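Local coordinates for protein shikimate 5-dehydrogenase (Mycobacterium fortuitum subsp. fortuitum DSM 46621, PDB 4XIJ) that probably reduces 3-dehydroshikimate to shikimate with NADPH, the fourth of seven steps on the route to chorismate and the aromatic amino acids, at residues S96-V101 with N112-G117; T119-T124 with R218-I223; L130-G135 with T154-D159; A140-L145 with D168-C173; M248-A253 with A269-L274. All blocks are in the same frame, centred on the assembly; numbering follows the deposited sequence. Where two conformers were deposited one is given.

Contact 1. Residues S96-V101 with N112-G117; sequences SANTLV and NTDVDG. With SO4 (sulfate ion), chain E.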
# COMPACT_ATOMS: atom_id res chain seq x y z
N SER A 96 -7.37 3.63 -7.93
CA SER A 96 -7.51 4.55 -6.80
C SER A 96 -6.14 5.17 -6.57
O SER A 96 -5.14 4.67 -7.05
CB SER A 96 -8.01 3.81 -5.51
OG SER A 96 -6.94 3.04 -4.97
N ALA A 97 -6.11 6.27 -5.81
CA ALA A 97 -4.88 7.00 -5.52
C ALA A 97 -4.73 7.30 -4.03
O ALA A 97 -5.68 7.81 -3.40
CB ALA A 97 -4.82 8.33 -6.32
N ASN A 98 -3.55 7.02 -3.48
CA ASN A 98 -3.32 7.39 -2.09
C ASN A 98 -2.40 8.61 -1.96
O ASN A 98 -1.96 8.93 -0.86
CB ASN A 98 -2.71 6.22 -1.31
CG ASN A 98 -1.23 6.02 -1.64
OD1 ASN A 98 -0.81 6.34 -2.74
ND2 ASN A 98 -0.44 5.53 -0.69
N THR A 99 -2.12 9.28 -3.08
CA THR A 99 -1.14 10.36 -3.12
C THR A 99 -1.57 11.40 -4.12
O THR A 99 -1.98 11.05 -5.24
CB THR A 99 0.26 9.86 -3.55
OG1 THR A 99 0.67 8.76 -2.71
CG2 THR A 99 1.34 10.98 -3.42
N LEU A 100 -1.48 12.66 -3.71
CA LEU A 100 -1.73 13.79 -4.63
C LEU A 100 -0.53 14.70 -4.54
O LEU A 100 -0.16 15.11 -3.44
CB LEU A 100 -3.01 14.54 -4.27
CG LEU A 100 -4.31 13.77 -4.54
CD1 LEU A 100 -5.49 14.45 -3.82
CD2 LEU A 100 -4.53 13.67 -6.05
N VAL A 101 0.10 14.96 -5.69
CA VAL A 101 1.31 15.78 -5.69
C VAL A 101 1.08 17.05 -6.49
O VAL A 101 0.61 16.98 -7.63
CB VAL A 101 2.53 15.04 -6.29
CG1 VAL A 101 3.83 15.95 -6.16
CG2 VAL A 101 2.72 13.73 -5.56
N ASN A 112 -0.43 6.10 -6.86
CA ASN A 112 -0.73 5.09 -5.86
C ASN A 112 0.56 4.46 -5.33
O ASN A 112 1.16 3.64 -6.01
CB ASN A 112 -1.67 4.01 -6.44
CG ASN A 112 -2.19 3.10 -5.36
OD1 ASN A 112 -1.38 2.50 -4.63
ND2 ASN A 112 -3.54 3.02 -5.19
N THR A 113 1.00 4.89 -4.14
CA THR A 113 2.22 4.31 -3.62
C THR A 113 1.96 3.11 -2.71
O THR A 113 2.90 2.52 -2.21
CB THR A 113 3.06 5.35 -2.85
OG1 THR A 113 2.41 5.67 -1.60
CG2 THR A 113 3.31 6.59 -3.72
N ASP A 114 0.68 2.70 -2.55
CA ASP A 114 0.40 1.40 -1.92
C ASP A 114 1.07 0.30 -2.77
O ASP A 114 1.50 -0.74 -2.22
CB ASP A 114 -1.11 1.16 -1.77
CG ASP A 114 -1.74 2.13 -0.82
OD1 ASP A 114 -1.16 2.39 0.24
OD2 ASP A 114 -2.83 2.66 -1.10
N VAL A 115 1.18 0.52 -4.09
CA VAL A 115 1.90 -0.41 -4.93
C VAL A 115 3.38 -0.56 -4.47
O VAL A 115 3.92 -1.69 -4.37
CB VAL A 115 1.82 0.03 -6.40
CG1 VAL A 115 2.76 -0.76 -7.22
CG2 VAL A 115 0.36 -0.14 -6.90
N ASP A 116 4.03 0.58 -4.18
CA ASP A 116 5.40 0.54 -3.67
C ASP A 116 5.47 -0.15 -2.31
O ASP A 116 6.50 -0.75 -1.97
CB ASP A 116 5.97 1.95 -3.45
CG ASP A 116 6.04 2.78 -4.69
OD1 ASP A 116 6.63 2.34 -5.66
OD2 ASP A 116 5.48 3.88 -4.70
N GLY A 117 4.42 0.01 -1.49
CA GLY A 117 4.39 -0.70 -0.23
C GLY A 117 4.65 -2.19 -0.41
O GLY A 117 5.46 -2.80 0.32
S SO4 E . -2.69 4.43 2.99
O1 SO4 E . -1.84 3.57 3.85
O2 SO4 E . -4.10 4.02 3.26
O3 SO4 E . -2.53 5.88 3.31
O4 SO4 E . -2.14 4.31 1.64
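N112 meets the 96-101 segment through its amide. Its ND2 donates to S96 O at 3.0 Å, with an N-H...O angle of 172°. S96 O lies in the amide plane of N112, whereas ND2 sits above the carbonyl plane of S96. CG of N112 is anti to its backbone N (chi1 -170°), which carries the amide toward S96. OD1 of the same amide accepts from V115 N at 3.3 Å and caps the start of helix 114-122. T113 is held twice by N98, whose side chain it crosses at about a right angle. T113 N donates to N98 OD1 at 2.7 Å. N98 ND2 returns a bond to T113 OG1 at 3.0 Å, with OG1 close to the amide plane of N98. T99 OG1 also donates to N98 OD1, from the face opposite T113 N, so two bonds grip this oxygen. T113 OG1 is further bonded to Q252 O. D114 places OD1 2.6 Å from O4 of a bound sulfate, probably from the crystallisation liquor. N98 ND2 donates to the same O4 at 3.1 Å. K77 forms a salt bridge with D114 OD2 and also binds the sulfate, as does T73. The two bonds on OD1 and the two from ND2 fix the N98 amide in its rotation. Buried amide chemistry thus joins the N-terminal sheet to helix 114-122, consistent with a polar pocket near the substrate-binding domain.

Contact 2. Residues T119-T124 with R218-I223; sequences TGALGT and RVLDAI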
# COMPACT_ATOMS: atom_id res chain seq x y z
N THR A 119 5.70 -3.79 -3.48
CA THR A 119 6.93 -4.15 -4.24
C THR A 119 8.18 -3.93 -3.39
O THR A 119 9.13 -4.72 -3.46
CB THR A 119 7.08 -3.34 -5.58
OG1 THR A 119 7.20 -1.94 -5.27
CG2 THR A 119 5.87 -3.53 -6.51
N GLY A 120 8.17 -2.87 -2.58
CA GLY A 120 9.31 -2.52 -1.74
C GLY A 120 9.44 -3.52 -0.60
O GLY A 120 10.57 -3.94 -0.26
N ALA A 121 8.32 -3.86 0.06
CA ALA A 121 8.42 -4.77 1.22
C ALA A 121 8.84 -6.17 0.82
O ALA A 121 9.60 -6.83 1.53
CB ALA A 121 7.06 -4.81 1.96
N LEU A 122 8.31 -6.65 -0.31
CA LEU A 122 8.60 -8.02 -0.73
C LEU A 122 9.93 -8.17 -1.44
O LEU A 122 10.59 -9.21 -1.34
CB LEU A 122 7.49 -8.50 -1.65
CG LEU A 122 6.42 -9.38 -1.08
CD1 LEU A 122 5.43 -9.78 -2.22
CD2 LEU A 122 7.04 -10.68 -0.47
N GLY A 123 10.34 -7.15 -2.19
CA GLY A 123 11.53 -7.27 -3.02
C GLY A 123 11.28 -7.98 -4.34
O GLY A 123 11.35 -7.36 -5.42
N THR A 124 11.06 -9.29 -4.27
CA THR A 124 10.59 -10.07 -5.42
C THR A 124 9.54 -11.04 -4.90
O THR A 124 9.49 -11.34 -3.69
CB THR A 124 11.74 -10.86 -6.11
OG1 THR A 124 11.27 -11.48 -7.30
CG2 THR A 124 12.30 -11.96 -5.17
N ARG A 218 7.90 -17.16 1.30
CA ARG A 218 8.02 -15.77 1.73
C ARG A 218 6.63 -15.19 1.79
O ARG A 218 5.87 -15.24 0.83
CB ARG A 218 8.91 -15.01 0.77
CG ARG A 218 10.27 -15.67 0.69
CD ARG A 218 11.23 -14.84 -0.13
NE ARG A 218 11.56 -13.55 0.49
CZ ARG A 218 11.21 -12.37 -0.01
NH1 ARG A 218 10.52 -12.32 -1.13
NH2 ARG A 218 11.57 -11.25 0.62
N VAL A 219 6.26 -14.65 2.94
CA VAL A 219 4.92 -14.12 3.15
C VAL A 219 5.00 -12.70 3.69
O VAL A 219 5.64 -12.47 4.73
CB VAL A 219 4.12 -15.02 4.13
CG1 VAL A 219 2.75 -14.38 4.41
CG2 VAL A 219 3.98 -16.43 3.51
N LEU A 220 4.38 -11.77 2.97
CA LEU A 220 4.16 -10.40 3.42
C LEU A 220 2.78 -10.35 4.06
O LEU A 220 1.77 -10.57 3.39
CB LEU A 220 4.29 -9.41 2.25
CG LEU A 220 3.89 -7.98 2.55
CD1 LEU A 220 4.83 -7.41 3.60
CD2 LEU A 220 3.98 -7.18 1.24
N ASP A 221 2.77 -10.12 5.37
CA ASP A 221 1.54 -10.00 6.12
C ASP A 221 1.26 -8.50 6.32
O ASP A 221 2.09 -7.78 6.88
CB ASP A 221 1.71 -10.71 7.47
CG ASP A 221 0.43 -10.85 8.24
OD1 ASP A 221 -0.60 -10.27 7.87
OD2 ASP A 221 0.44 -11.62 9.22
N ALA A 222 0.11 -8.02 5.86
CA ALA A 222 -0.26 -6.62 6.02
C ALA A 222 -0.41 -6.24 7.50
O ALA A 222 -0.29 -5.06 7.86
CB ALA A 222 -1.56 -6.33 5.28
N ILE A 223 -0.68 -7.23 8.35
CA ILE A 223 -0.83 -6.98 9.77
C ILE A 223 0.52 -6.78 10.43
O ILE A 223 1.51 -7.44 10.04
CB ILE A 223 -1.58 -8.14 10.45
CG1 ILE A 223 -2.93 -8.36 9.74
CG2 ILE A 223 -1.74 -7.90 11.93
CD1 ILE A 223 -3.84 -7.14 9.75
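The guanidinium of R218 meets the 119-124 segment at its edge. L122 O and T124 O both lie there, near the guanidinium plane. NH1 and NH2 grip L122 O end-on, as a pair of donors to one atom. NH2 lies 3.0 Å from L122 O and NH1 lies 3.1 Å from it. They approach from opposite faces of the carbonyl plane. T124 O is 2.9 Å from R218 NH1. The arginine chain is bent at chi3 (66°), which turns NE out of an extended course. Its NE has a second partner, a salt bridge to E241. Beyond the guanidinium the contact is apolar. L220 points toward the helix, with CG anti to its backbone N (chi1 172°). Its CD1 touches A121 CB at 3.8 Å, and its CB meets L122 CG at 4.0 Å. M248 of helix 246-261 packs on both A121 and L220. G123 leaves the helix with a positive phi of 81°, and the chain then turns so that T124 O also faces R218. The R218 side chain, from strand 218-221 of the parallel Rossmann-type sheet, thus holds the L122 carbonyl at the C-terminal end of helix 114-122. With the leucine packing beside it, this is typical of a helix laid on a sheet in an alpha/beta domain.

Contact 3. Residues L130-G135 with T154-D159; sequences LVIGSG and TIVARD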
# COMPACT_ATOMS: atom_id res chain seq x y z
N LEU A 130 0.48 -15.64 -4.27
CA LEU A 130 -0.89 -15.66 -3.76
C LEU A 130 -1.24 -14.29 -3.19
O LEU A 130 -0.40 -13.64 -2.55
CB LEU A 130 -1.06 -16.68 -2.62
CG LEU A 130 -0.47 -18.07 -2.90
CD1 LEU A 130 -0.72 -19.00 -1.70
CD2 LEU A 130 -1.04 -18.70 -4.21
N VAL A 131 -2.48 -13.87 -3.36
CA VAL A 131 -3.07 -12.78 -2.58
C VAL A 131 -4.09 -13.45 -1.69
O VAL A 131 -5.00 -14.17 -2.16
CB VAL A 131 -3.71 -11.72 -3.47
CG1 VAL A 131 -4.42 -10.67 -2.63
CG2 VAL A 131 -2.65 -11.09 -4.34
N ILE A 132 -3.94 -13.28 -0.37
CA ILE A 132 -4.93 -13.86 0.55
C ILE A 132 -5.95 -12.77 0.87
O ILE A 132 -5.59 -11.75 1.46
CB ILE A 132 -4.30 -14.38 1.88
CG1 ILE A 132 -2.96 -15.14 1.69
CG2 ILE A 132 -5.32 -15.23 2.65
CD1 ILE A 132 -3.04 -16.30 0.76
N GLY A 133 -7.22 -13.00 0.54
CA GLY A 133 -8.27 -12.02 0.74
C GLY A 133 -8.67 -11.31 -0.54
O GLY A 133 -7.95 -11.37 -1.57
N SER A 134 -9.82 -10.65 -0.49
CA SER A 134 -10.39 -9.98 -1.66
C SER A 134 -10.91 -8.60 -1.33
O SER A 134 -11.72 -8.05 -2.09
CB SER A 134 -11.53 -10.81 -2.27
OG SER A 134 -12.57 -11.03 -1.32
N GLY A 135 -10.45 -8.00 -0.23
CA GLY A 135 -11.00 -6.74 0.23
C GLY A 135 -10.33 -5.54 -0.42
O GLY A 135 -9.68 -5.64 -1.47
N THR A 154 -2.63 -15.89 -7.90
CA THR A 154 -3.80 -16.65 -7.46
C THR A 154 -4.47 -15.91 -6.29
O THR A 154 -3.81 -15.61 -5.27
CB THR A 154 -3.41 -18.08 -7.03
OG1 THR A 154 -2.76 -18.73 -8.13
CG2 THR A 154 -4.62 -18.93 -6.57
N ILE A 155 -5.76 -15.65 -6.42
CA ILE A 155 -6.53 -14.96 -5.39
C ILE A 155 -7.11 -16.05 -4.49
O ILE A 155 -7.95 -16.86 -4.91
CB ILE A 155 -7.67 -14.12 -5.99
CG1 ILE A 155 -7.15 -13.19 -7.08
CG2 ILE A 155 -8.38 -13.30 -4.87
CD1 ILE A 155 -6.06 -12.14 -6.68
N VAL A 156 -6.65 -16.09 -3.25
CA VAL A 156 -7.09 -17.08 -2.26
C VAL A 156 -8.08 -16.38 -1.38
O VAL A 156 -7.72 -15.53 -0.56
CB VAL A 156 -5.88 -17.64 -1.46
CG1 VAL A 156 -6.32 -18.57 -0.37
CG2 VAL A 156 -4.86 -18.31 -2.42
N ALA A 157 -9.35 -16.70 -1.57
CA ALA A 157 -10.39 -15.96 -0.87
C ALA A 157 -11.66 -16.80 -0.83
O ALA A 157 -11.80 -17.79 -1.55
CB ALA A 157 -10.68 -14.60 -1.57
N ARG A 158 -12.59 -16.38 0.00
CA ARG A 158 -13.85 -17.09 0.16
C ARG A 158 -14.90 -16.73 -0.88
O ARG A 158 -15.70 -17.58 -1.31
CB ARG A 158 -14.43 -16.77 1.54
CG ARG A 158 -15.73 -17.47 1.83
CD ARG A 158 -16.17 -17.23 3.29
NE ARG A 158 -15.20 -17.80 4.22
CZ ARG A 158 -14.34 -17.10 4.96
NH1 ARG A 158 -14.36 -15.77 4.94
NH2 ARG A 158 -13.46 -17.75 5.71
N ASP A 159 -14.93 -15.45 -1.28
CA ASP A 159 -16.00 -14.96 -2.14
C ASP A 159 -15.56 -15.00 -3.60
O ASP A 159 -14.68 -14.29 -4.01
CB ASP A 159 -16.41 -13.54 -1.74
CG ASP A 159 -17.70 -13.13 -2.38
OD1 ASP A 159 -18.78 -13.41 -1.80
OD2 ASP A 159 -17.63 -12.57 -3.51
O HOH W 1 -13.56 -13.19 -0.03
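I132 and V156 lie side by side and point the same way, on one face of the sheet. I132 CD1 touches V156 CB at 3.8 Å. L130 and T154 repeat this pairing two residues earlier on the same face. L130 CD2 comes to 3.7 Å from T154 CB, and L130 CB also meets V156 CG2. V131 and I155 point to the other face, where CD1 of I155 reaches V131 CB at 4.0 Å. CG1 of I155 is anti to its carbonyl carbon (chi1 -52°), and CD1 continues from it toward V131. Helix 138-147 covers that face: L145 packs on V131 and V142 on I155. Strand segments 130-132 and 154-157 run parallel, with 25° between their axes. V131 N donates to T154 O, V156 N to V131 O at 2.8 Å, and G133 N to V156 O. CA-H groups of L130 and I132 lean on T154 O and V156 O as weaker contacts.

Strand 128-132, helix 138-147 and strand 152-157 form a beta-alpha-beta unit. G133, G135 and A138 fit the GxGxxA pattern of a Rossmann fold, consistent with the NADP-binding part of this family. G133 has a positive phi of 103°, a conformation that suits glycine. G133 O is buried by the contact and has no partner in the model.

Past the strands, S134 points toward A157, and their CB atoms are 3.9 Å apart. S134 OG is 2.7 Å from a water that accepts from D159 N at 2.9 Å. D159 in turn caps the following helix, its OD2 accepting from K162 N.

Contact 4. Residues A140-L145 with D168-C173; sequences AAVVAL and DLARRC. With SO4 (sulfate ion), chain G; EDO (1,2-ethanediol), chain B.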
# COMPACT_ATOMS: atom_id res chain seq x y z
N ALA A 140 -4.29 -3.12 -5.00
CA ALA A 140 -2.91 -2.67 -5.01
C ALA A 140 -1.93 -3.84 -4.93
O ALA A 140 -0.84 -3.78 -5.55
CB ALA A 140 -2.64 -1.68 -3.86
N ALA A 141 -2.29 -4.86 -4.14
CA ALA A 141 -1.44 -6.04 -4.04
C ALA A 141 -1.31 -6.74 -5.42
O ALA A 141 -0.22 -7.14 -5.82
CB ALA A 141 -1.97 -7.02 -3.00
N VAL A 142 -2.42 -6.87 -6.16
CA VAL A 142 -2.40 -7.51 -7.48
C VAL A 142 -1.50 -6.73 -8.46
O VAL A 142 -0.64 -7.32 -9.12
CB VAL A 142 -3.81 -7.64 -8.06
CG1 VAL A 142 -3.77 -8.08 -9.56
CG2 VAL A 142 -4.63 -8.67 -7.22
N VAL A 143 -1.68 -5.40 -8.50
CA VAL A 143 -0.90 -4.59 -9.44
C VAL A 143 0.59 -4.65 -9.04
O VAL A 143 1.43 -4.82 -9.90
CB VAL A 143 -1.43 -3.15 -9.47
CG1 VAL A 143 -0.47 -2.19 -10.20
CG2 VAL A 143 -2.85 -3.09 -10.13
N ALA A 144 0.89 -4.60 -7.74
CA ALA A 144 2.27 -4.73 -7.29
C ALA A 144 2.87 -6.06 -7.69
O ALA A 144 4.02 -6.10 -8.13
CB ALA A 144 2.36 -4.54 -5.77
N LEU A 145 2.12 -7.16 -7.51
CA LEU A 145 2.68 -8.45 -7.89
C LEU A 145 2.96 -8.49 -9.39
O LEU A 145 4.01 -9.02 -9.82
CB LEU A 145 1.75 -9.59 -7.43
CG LEU A 145 1.74 -9.79 -5.92
CD1 LEU A 145 0.56 -10.76 -5.57
CD2 LEU A 145 3.05 -10.32 -5.39
N ASP A 168 -9.57 -10.74 -12.96
CA ASP A 168 -9.63 -9.92 -14.16
C ASP A 168 -8.53 -8.87 -14.16
O ASP A 168 -7.89 -8.61 -15.17
CB ASP A 168 -10.99 -9.20 -14.30
CG ASP A 168 -12.17 -10.15 -14.58
OD1 ASP A 168 -11.92 -11.30 -14.99
OD2 ASP A 168 -13.35 -9.72 -14.41
N LEU A 169 -8.35 -8.21 -13.02
CA LEU A 169 -7.30 -7.22 -12.87
C LEU A 169 -5.92 -7.83 -13.07
O LEU A 169 -5.10 -7.26 -13.80
CB LEU A 169 -7.41 -6.56 -11.50
CG LEU A 169 -6.32 -5.55 -11.15
CD1 LEU A 169 -6.28 -4.38 -12.13
CD2 LEU A 169 -6.48 -5.04 -9.69
N ALA A 170 -5.67 -9.01 -12.48
CA ALA A 170 -4.37 -9.65 -12.73
C ALA A 170 -4.11 -9.84 -14.21
O ALA A 170 -3.00 -9.62 -14.71
CB ALA A 170 -4.31 -10.98 -11.98
N ARG A 171 -5.12 -10.32 -14.93
CA ARG A 171 -4.95 -10.52 -16.35
C ARG A 171 -4.77 -9.21 -17.11
O ARG A 171 -3.95 -9.15 -18.06
CB ARG A 171 -6.14 -11.29 -16.88
CG ARG A 171 -6.17 -12.72 -16.35
CD ARG A 171 -7.47 -13.43 -16.68
NE ARG A 171 -7.48 -14.79 -16.16
CZ ARG A 171 -8.58 -15.53 -15.98
NH1 ARG A 171 -9.80 -15.04 -16.26
NH2 ARG A 171 -8.49 -16.76 -15.47
N ARG A 172 -5.50 -8.16 -16.72
CA ARG A 172 -5.30 -6.86 -17.39
C ARG A 172 -3.89 -6.32 -17.14
O ARG A 172 -3.37 -5.58 -17.99
CB ARG A 172 -6.36 -5.84 -16.93
CG ARG A 172 -7.81 -6.19 -17.35
CD ARG A 172 -8.79 -5.02 -17.12
NE ARG A 172 -8.73 -4.44 -15.77
CZ ARG A 172 -9.50 -4.81 -14.76
NH1 ARG A 172 -10.44 -5.72 -14.92
NH2 ARG A 172 -9.38 -4.23 -13.59
N CYS A 173 -3.27 -6.73 -16.04
CA CYS A 173 -1.89 -6.34 -15.75
C CYS A 173 -0.86 -7.18 -16.51
O CYS A 173 0.33 -6.89 -16.39
CB CYS A 173 -1.56 -6.46 -14.26
SG CYS A 173 -2.44 -5.31 -13.20
S SO4 G . -11.82 -18.12 -15.31
O1 SO4 G . -10.68 -18.40 -14.43
O2 SO4 G . -13.04 -18.64 -14.69
O3 SO4 G . -11.96 -16.68 -15.52
O4 SO4 G . -11.64 -18.78 -16.60
C1 EDO B . -3.43 -7.99 -20.87
O1 EDO B . -2.48 -6.99 -20.43
C2 EDO B . -2.77 -9.37 -21.04
O2 EDO B . -2.31 -9.66 -22.38
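V142 makes the largest share of this contact, mainly through CG1, which packs on L169 and A170. CG1 is anti to the backbone N (chi1 170°) and reaches over the backbone of helix 160-172. CG1 lies 3.6 Å from A170 CA and 3.8 Å from A170 CB. It also meets L169 CG at 3.9 Å. L169 has CG anti to its backbone N as well (chi1 176°). Its CD2 lies beside V142 CB and also meets V143 CG2. V143 and L169 cross at about a right angle. The other branch of V142, CG2, is turned to the strands, where I155 lies. V143 uses CG2, the branch beside its backbone N. That methyl touches C173 SG at 3.8 Å and L169 CD2 at 4.1 Å.

The two helices lie on one side of the parallel sheet of the Rossmann-type domain. Segments 140-145 and 168-172 run in roughly the same direction, with 28° between their axes and a closest approach of 9.3 Å. Strand 152-157 links the helices in sequence, and its I153 packs on both V142 and A170. L93 and V94 of helix 89-94 also pack on V143.

R171 points away from the neighbouring helix. Its chain is extended from CG to NE, and NH1 and NH2 each donate to a different oxygen of a bound sulfate. NH2 also bonds G177 O.

Contact 5. Residues M248-A253 with A269-L274; sequences MLLNQA and AMRAAL. With SO4 (sulfate ion), chain H.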
# COMPACT_ATOMS: atom_id res chain seq x y z
N MET A 248 5.31 -2.31 4.46
CA MET A 248 4.43 -1.70 3.47
C MET A 248 4.28 -0.20 3.76
O MET A 248 4.48 0.61 2.88
CB MET A 248 3.07 -2.40 3.46
CG MET A 248 3.22 -3.85 3.01
SD MET A 248 1.73 -4.83 3.33
CE MET A 248 0.46 -4.00 2.38
N LEU A 249 3.99 0.15 5.02
CA LEU A 249 3.83 1.58 5.38
C LEU A 249 5.11 2.36 5.08
O LEU A 249 5.06 3.47 4.52
CB LEU A 249 3.43 1.77 6.86
CG LEU A 249 2.09 1.19 7.31
CD1 LEU A 249 1.87 1.51 8.78
CD2 LEU A 249 0.95 1.71 6.46
N LEU A 250 6.26 1.78 5.41
CA LEU A 250 7.55 2.42 5.15
C LEU A 250 7.74 2.72 3.67
O LEU A 250 8.02 3.85 3.29
CB LEU A 250 8.67 1.54 5.68
CG LEU A 250 10.06 2.15 5.50
CD1 LEU A 250 10.26 3.31 6.44
CD2 LEU A 250 11.07 1.05 5.77
N ASN A 251 7.55 1.69 2.83
CA ASN A 251 7.79 1.85 1.42
C ASN A 251 6.73 2.75 0.71
O ASN A 251 7.09 3.49 -0.19
CB ASN A 251 7.91 0.49 0.76
CG ASN A 251 9.29 -0.12 0.97
OD1 ASN A 251 10.24 0.19 0.23
ND2 ASN A 251 9.43 -0.96 2.00
N GLN A 252 5.50 2.74 1.19
CA GLN A 252 4.49 3.70 0.73
C GLN A 252 4.96 5.14 0.94
O GLN A 252 4.74 6.03 0.11
CB GLN A 252 3.14 3.53 1.49
CG GLN A 252 2.36 2.29 1.16
CD GLN A 252 1.30 1.99 2.21
OE1 GLN A 252 0.89 2.89 2.98
NE2 GLN A 252 0.82 0.75 2.24
N ALA A 253 5.57 5.37 2.10
CA ALA A 253 5.95 6.70 2.51
C ALA A 253 7.21 7.16 1.78
O ALA A 253 7.35 8.36 1.51
CB ALA A 253 6.17 6.74 4.04
N ALA A 269 16.25 7.47 8.85
CA ALA A 269 15.46 8.37 9.70
C ALA A 269 13.99 7.90 9.69
O ALA A 269 13.33 7.90 10.73
CB ALA A 269 15.58 9.79 9.21
N MET A 270 13.49 7.50 8.53
CA MET A 270 12.10 7.03 8.47
C MET A 270 11.92 5.68 9.18
O MET A 270 10.90 5.45 9.82
CB MET A 270 11.66 6.95 7.00
CG MET A 270 11.58 8.38 6.42
SD MET A 270 11.13 8.42 4.69
CE MET A 270 9.37 7.98 4.74
N ARG A 271 12.93 4.81 9.08
CA ARG A 271 12.86 3.56 9.86
C ARG A 271 12.81 3.83 11.37
O ARG A 271 12.16 3.05 12.11
CB ARG A 271 14.03 2.62 9.55
CG ARG A 271 13.94 2.03 8.13
CD ARG A 271 15.18 1.19 7.79
NE ARG A 271 15.07 0.68 6.43
CZ ARG A 271 15.94 0.93 5.45
NH1 ARG A 271 15.73 0.42 4.24
NH2 ARG A 271 17.03 1.66 5.69
N ALA A 272 13.52 4.86 11.84
CA ALA A 272 13.48 5.19 13.26
C ALA A 272 12.08 5.58 13.71
O ALA A 272 11.74 5.41 14.87
CB ALA A 272 14.51 6.32 13.60
N ALA A 273 11.27 6.10 12.79
CA ALA A 273 9.92 6.56 13.12
C ALA A 273 8.84 5.50 12.87
O ALA A 273 7.65 5.73 13.08
CB ALA A 273 9.59 7.85 12.30
N LEU A 274 9.25 4.34 12.44
CA LEU A 274 8.31 3.30 12.00
C LEU A 274 7.78 2.49 13.18
O LEU A 274 8.56 1.92 13.93
CB LEU A 274 9.03 2.40 11.00
CG LEU A 274 8.13 1.42 10.25
CD1 LEU A 274 7.17 2.15 9.33
CD2 LEU A 274 9.05 0.46 9.47
S SO4 H . 18.58 0.72 2.14
O1 SO4 H . 18.57 1.75 3.20
O2 SO4 H . 19.52 -0.36 2.50
O3 SO4 H . 19.03 1.34 0.88
O4 SO4 H . 17.24 0.15 1.93
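Helix 246-261 passes the last turn of helix 267-272 and the tail after it, with L250 and L274 the nearest pair of CA atoms at 6.9 Å. L250 fills the middle of the contact and splits its two methyls between neighbours. Its CG is anti to the backbone N (chi1 -178°). CD1 touches M270 CB at 3.9 Å, while CD2 meets R271 CG at 3.8 Å. The L250 side chain runs at a slant to both residues. Its CB meets L274 CD2 at 4.0 Å. L274 CD1 also reaches L249 CB, but at a longer distance.

M270 points toward the longer helix. Its chain is bent at chi3 (73°), which places CE 3.5 Å from A253 CB. F254 and V257 of the same helix also pack on M270. This is apolar packing between two C-terminal helices, both within the C-terminal family region of shikimate dehydrogenase. Helix 28-38, from the substrate-binding family region, packs against both, with L31 on A253 and A35 on M270.

R271 borders the packed centre and is itself exposed. Its CG and NE lie against L250 CD2, and the guanidinium goes on to a bound sulfate. NH1 donates to sulfate O4 at 2.8 Å, and NH2 to sulfate O1 at 2.9 Å. The sulfate lies at the guanidinium edge, in its plane. NH2 also forms a salt bridge with E268.

Contacts 1, 3 and 4 are buried, whereas contacts 2 and 5 are partly buried. Contacts 1 and 2 share helix 114-122: its start is held by amides, its end by an arginine. Contact 5 touches both: Q252 meets T113 and D114, N251 meets D116 and G120, and M248 meets L220. Contacts 3 and 4 interlock in the Rossmann-type domain, where V142 and L145 cover V131 and I155. Contact 3 is backbone hydrogen bonding within a sheet, and contact 4 is apolar packing of the helices above it. Contact 4 also meets contact 1, through A140, V143 and A144. Contacts 3 and 5 lie on opposite sides of the chain's centre, about 26 Å apart between centres.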